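Local coordinates for methylmalonyl-CoA carboxyltransferase 12S subunit (PDB 1ON3), which transfers the carboxyl group of methylmalonyl-CoA to the biotin of the 1.3S subunit, as the hexameric core of the transcarboxylase complex, at residues D190-K196 with I234-D240. Coordinates in Å, arbitrary orientation, origin at the centre of the assembly. Residue numbers count along the deposited sequence, not the author numbering.
Sequences DFIIMTK and IHFVAED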
ATOM      1  N   ASP E 190      -0.315  -5.399  28.770  1.00  7.89           N
ATOM      2  CA  ASP E 190       0.381  -4.124  28.976  1.00 10.98           C
ATOM      3  C   ASP E 190       0.546  -3.682  30.420  1.00 10.90           C
ATOM      4  O   ASP E 190       1.599  -3.151  30.786  1.00 13.67           O
ATOM      5  CB  ASP E 190      -0.315  -3.026  28.193  1.00  9.65           C
ATOM      6  CG  ASP E 190      -0.369  -3.333  26.719  1.00 10.56           C
ATOM      7  OD1 ASP E 190      -1.484  -3.387  26.174  1.00 11.56           O
ATOM      8  OD2 ASP E 190       0.708  -3.535  26.117  1.00  9.91           O
ATOM      9  N   PHE E 191      -0.497  -3.875  31.225  1.00  7.86           N
ATOM     10  CA  PHE E 191      -0.468  -3.488  32.626  1.00  7.82           C
ATOM     11  C   PHE E 191      -0.967  -4.573  33.547  1.00 10.53           C
ATOM     12  O   PHE E 191      -1.990  -5.198  33.272  1.00 10.19           O
ATOM     13  CB  PHE E 191      -1.329  -2.252  32.874  1.00  9.75           C
ATOM     14  CG  PHE E 191      -0.877  -1.049  32.114  1.00  9.09           C
ATOM     15  CD1 PHE E 191      -1.423  -0.748  30.871  1.00 12.24           C
ATOM     16  CD2 PHE E 191       0.134  -0.251  32.615  1.00  7.99           C
ATOM     17  CE1 PHE E 191      -0.955   0.348  30.129  1.00 13.19           C
ATOM     18  CE2 PHE E 191       0.607   0.836  31.887  1.00  6.39           C
ATOM     19  CZ  PHE E 191       0.059   1.134  30.642  1.00 12.67           C
ATOM     20  N   ILE E 192      -0.242  -4.793  34.641  1.00 10.36           N
ATOM     21  CA  ILE E 192      -0.670  -5.773  35.633  1.00 10.28           C
ATOM     22  C   ILE E 192      -1.092  -5.069  36.921  1.00 14.65           C
ATOM     23  O   ILE E 192      -0.299  -4.322  37.499  1.00 14.41           O
ATOM     24  CB  ILE E 192       0.450  -6.765  36.012  1.00  9.48           C
ATOM     25  CG1 ILE E 192       0.862  -7.590  34.790  1.00 10.72           C
ATOM     26  CG2 ILE E 192      -0.050  -7.685  37.137  1.00 11.63           C
ATOM     27  CD1 ILE E 192       2.079  -8.495  35.056  1.00 10.14           C
ATOM     28  N   ILE E 193      -2.341  -5.293  37.344  1.00 10.54           N
ATOM     29  CA  ILE E 193      -2.871  -4.746  38.595  1.00 12.63           C
ATOM     30  C   ILE E 193      -2.963  -5.979  39.476  1.00 10.71           C
ATOM     31  O   ILE E 193      -3.611  -6.949  39.100  1.00 15.53           O
ATOM     32  CB  ILE E 193      -4.297  -4.176  38.446  1.00  9.48           C
ATOM     33  CG1 ILE E 193      -4.287  -2.984  37.488  1.00  9.58           C
ATOM     34  CG2 ILE E 193      -4.818  -3.716  39.801  1.00  9.19           C
ATOM     35  CD1 ILE E 193      -5.674  -2.665  36.940  1.00 11.28           C
ATOM     36  N   MET E 194      -2.318  -5.937  40.635  1.00  9.43           N
ATOM     37  CA  MET E 194      -2.288  -7.073  41.545  1.00 12.87           C
ATOM     38  C   MET E 194      -2.849  -6.702  42.916  1.00 13.43           C
ATOM     39  O   MET E 194      -2.417  -5.714  43.509  1.00 14.20           O
ATOM     40  CB  MET E 194      -0.834  -7.529  41.674  1.00 16.09           C
ATOM     41  CG  MET E 194      -0.632  -8.936  42.104  1.00 19.44           C
ATOM     42  SD  MET E 194       1.094  -9.448  41.922  1.00 16.18           S
ATOM     43  CE  MET E 194       1.033 -10.848  43.060  1.00 16.84           C
ATOM     44  N   THR E 195      -3.799  -7.488  43.433  1.00 13.75           N
ATOM     45  CA  THR E 195      -4.370  -7.191  44.748  1.00 10.73           C
ATOM     46  C   THR E 195      -3.481  -7.772  45.844  1.00 14.04           C
ATOM     47  O   THR E 195      -2.602  -8.598  45.570  1.00 13.94           O
ATOM     48  CB  THR E 195      -5.765  -7.802  44.932  1.00 13.84           C
ATOM     49  OG1 THR E 195      -5.636  -9.222  45.079  1.00 11.51           O
ATOM     50  CG2 THR E 195      -6.658  -7.479  43.741  1.00 11.52           C
ATOM     51  N   LYS E 196      -3.714  -7.352  47.087  1.00 12.95           N
ATOM     52  CA  LYS E 196      -2.903  -7.852  48.195  1.00 16.92           C
ATOM     53  C   LYS E 196      -3.275  -9.278  48.608  1.00 16.69           C
ATOM     54  O   LYS E 196      -2.651  -9.865  49.491  1.00 20.89           O
ATOM     55  CB  LYS E 196      -2.970  -6.880  49.383  1.00 16.74           C
ATOM     56  CG  LYS E 196      -2.156  -5.630  49.098  1.00 23.72           C
ATOM     57  CD  LYS E 196      -2.061  -4.676  50.269  1.00 29.26           C
ATOM     58  CE  LYS E 196      -1.072  -3.555  49.928  1.00 34.18           C
ATOM     59  NZ  LYS E 196      -0.908  -2.568  51.025  1.00 38.31           N
ATOM     60  N   ILE E 234       5.047  -5.680  38.026  1.00 10.71           N
ATOM     61  CA  ILE E 234       3.686  -5.151  37.967  1.00  9.74           C
ATOM     62  C   ILE E 234       3.569  -3.647  37.978  1.00 12.33           C
ATOM     63  O   ILE E 234       4.511  -2.935  38.322  1.00 15.07           O
ATOM     64  CB  ILE E 234       2.805  -5.726  39.099  1.00 10.75           C
ATOM     65  CG1 ILE E 234       3.317  -5.236  40.464  1.00 12.58           C
ATOM     66  CG2 ILE E 234       2.824  -7.261  39.029  1.00 10.00           C
ATOM     67  CD1 ILE E 234       2.404  -5.596  41.631  1.00 14.64           C
ATOM     68  N   HIS E 235       2.378  -3.164  37.647  1.00 10.30           N
ATOM     69  CA  HIS E 235       2.182  -1.729  37.520  1.00  9.59           C
ATOM     70  C   HIS E 235       1.369  -1.017  38.566  1.00 12.72           C
ATOM     71  O   HIS E 235       1.545   0.190  38.756  1.00 13.80           O
ATOM     72  CB  HIS E 235       1.615  -1.443  36.130  1.00  8.08           C
ATOM     73  CG  HIS E 235       2.409  -2.076  35.032  1.00 10.42           C
ATOM     74  ND1 HIS E 235       2.337  -3.423  34.747  1.00 10.62           N
ATOM     75  CD2 HIS E 235       3.352  -1.567  34.202  1.00  9.91           C
ATOM     76  CE1 HIS E 235       3.201  -3.716  33.792  1.00 10.78           C
ATOM     77  NE2 HIS E 235       3.832  -2.606  33.446  1.00 10.15           N
ATOM     78  N   PHE E 236       0.480  -1.749  39.233  1.00 10.84           N
ATOM     79  CA  PHE E 236      -0.356  -1.178  40.271  1.00 10.03           C
ATOM     80  C   PHE E 236      -0.606  -2.176  41.378  1.00 13.36           C
ATOM     81  O   PHE E 236      -0.822  -3.366  41.109  1.00 13.24           O
ATOM     82  CB  PHE E 236      -1.731  -0.746  39.711  1.00 10.15           C
ATOM     83  CG  PHE E 236      -1.646   0.224  38.563  1.00 11.59           C
ATOM     84  CD1 PHE E 236      -1.586  -0.232  37.258  1.00 12.49           C
ATOM     85  CD2 PHE E 236      -1.568   1.593  38.799  1.00 14.70           C
ATOM     86  CE1 PHE E 236      -1.443   0.665  36.187  1.00 12.82           C
ATOM     87  CE2 PHE E 236      -1.425   2.491  37.746  1.00 12.24           C
ATOM     88  CZ  PHE E 236      -1.362   2.025  36.441  1.00 15.25           C
ATOM     89  N   VAL E 237      -0.562  -1.697  42.618  1.00 12.06           N
ATOM     90  CA  VAL E 237      -0.880  -2.544  43.756  1.00 12.92           C
ATOM     91  C   VAL E 237      -2.239  -2.066  44.210  1.00 13.94           C
ATOM     92  O   VAL E 237      -2.452  -0.866  44.354  1.00 14.70           O
ATOM     93  CB  VAL E 237       0.116  -2.401  44.928  1.00 14.04           C
ATOM     94  CG1 VAL E 237      -0.411  -3.140  46.152  1.00 14.76           C
ATOM     95  CG2 VAL E 237       1.449  -2.988  44.541  1.00 13.99           C
ATOM     96  N   ALA E 238      -3.162  -3.007  44.409  1.00 12.09           N
ATOM     97  CA  ALA E 238      -4.513  -2.697  44.843  1.00 12.71           C
ATOM     98  C   ALA E 238      -4.797  -3.404  46.170  1.00 14.90           C
ATOM     99  O   ALA E 238      -4.410  -4.554  46.362  1.00 15.57           O
ATOM    100  CB  ALA E 238      -5.507  -3.157  43.789  1.00 12.18           C
ATOM    101  N   GLU E 239      -5.476  -2.719  47.082  1.00 14.99           N
ATOM    102  CA  GLU E 239      -5.793  -3.318  48.378  1.00 17.35           C
ATOM    103  C   GLU E 239      -6.654  -4.566  48.246  1.00 20.17           C
ATOM    104  O   GLU E 239      -6.381  -5.591  48.876  1.00 17.45           O
ATOM    105  CB  GLU E 239      -6.513  -2.313  49.275  1.00 24.18           C
ATOM    106  CG  GLU E 239      -5.591  -1.476  50.135  1.00 35.74           C
ATOM    107  CD  GLU E 239      -4.793  -2.312  51.111  1.00 35.45           C
ATOM    108  OE1 GLU E 239      -5.404  -3.085  51.880  1.00 42.80           O
ATOM    109  OE2 GLU E 239      -3.552  -2.193  51.109  1.00 45.70           O
ATOM    110  N   ASP E 240      -7.706  -4.475  47.439  1.00 16.38           N
ATOM    111  CA  ASP E 240      -8.597  -5.608  47.244  1.00 17.72           C
ATOM    112  C   ASP E 240      -9.235  -5.515  45.869  1.00 18.39           C
ATOM    113  O   ASP E 240      -8.844  -4.683  45.058  1.00 14.44           O
ATOM    114  CB  ASP E 240      -9.686  -5.629  48.320  1.00 18.10           C
ATOM    115  CG  ASP E 240     -10.379  -4.286  48.482  1.00 20.96           C
ATOM    116  OD1 ASP E 240     -10.457  -3.509  47.507  1.00 17.53           O
ATOM    117  OD2 ASP E 240     -10.858  -4.009  49.591  1.00 22.91           O
TER
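This is parallel β-pairing at one end of the N-terminal half's sheet, where the short strand 236-238, outermost within this chain, lies beside strand 191-195. M194 N donates to F236 O (3.0 Å) and A238 N to M194 O (2.9 Å), so M194 bonds on both sides of V237, as parallel register requires; a weak bond from K196 N to A238 O (3.0 Å) follows. At the other end I192 O accepts both H235 N (2.9 Å) and F236 N (3.2 Å). The imidazole of H235 then stands in for backbone: I192 N donates to H235 ND1 (2.9 Å), while NE2 bonds E352, a use of both ring nitrogens well suited to a buried histidine. F191 turns its ring edge to the H235 face (centroids 5.2 Å apart). β-branched and aromatic residues suit the extended strands: I193, F236 and the small A238 share one face, F236 and A238 lying against helix 241-253, whereas I192 CG2 meets I234 CG2 at 3.5 Å on the M194 side, where helix 224-231 packs. At the exposed end K196 NZ forms a salt bridge with E239 OE2 (2.7 Å), and D240 N-caps helix 241-253 through A243. Parallel neighbours joined by a largely helical connection, with helices on both faces, are characteristic of the crotonase (ClpP) fold of carboxyltransferase domains.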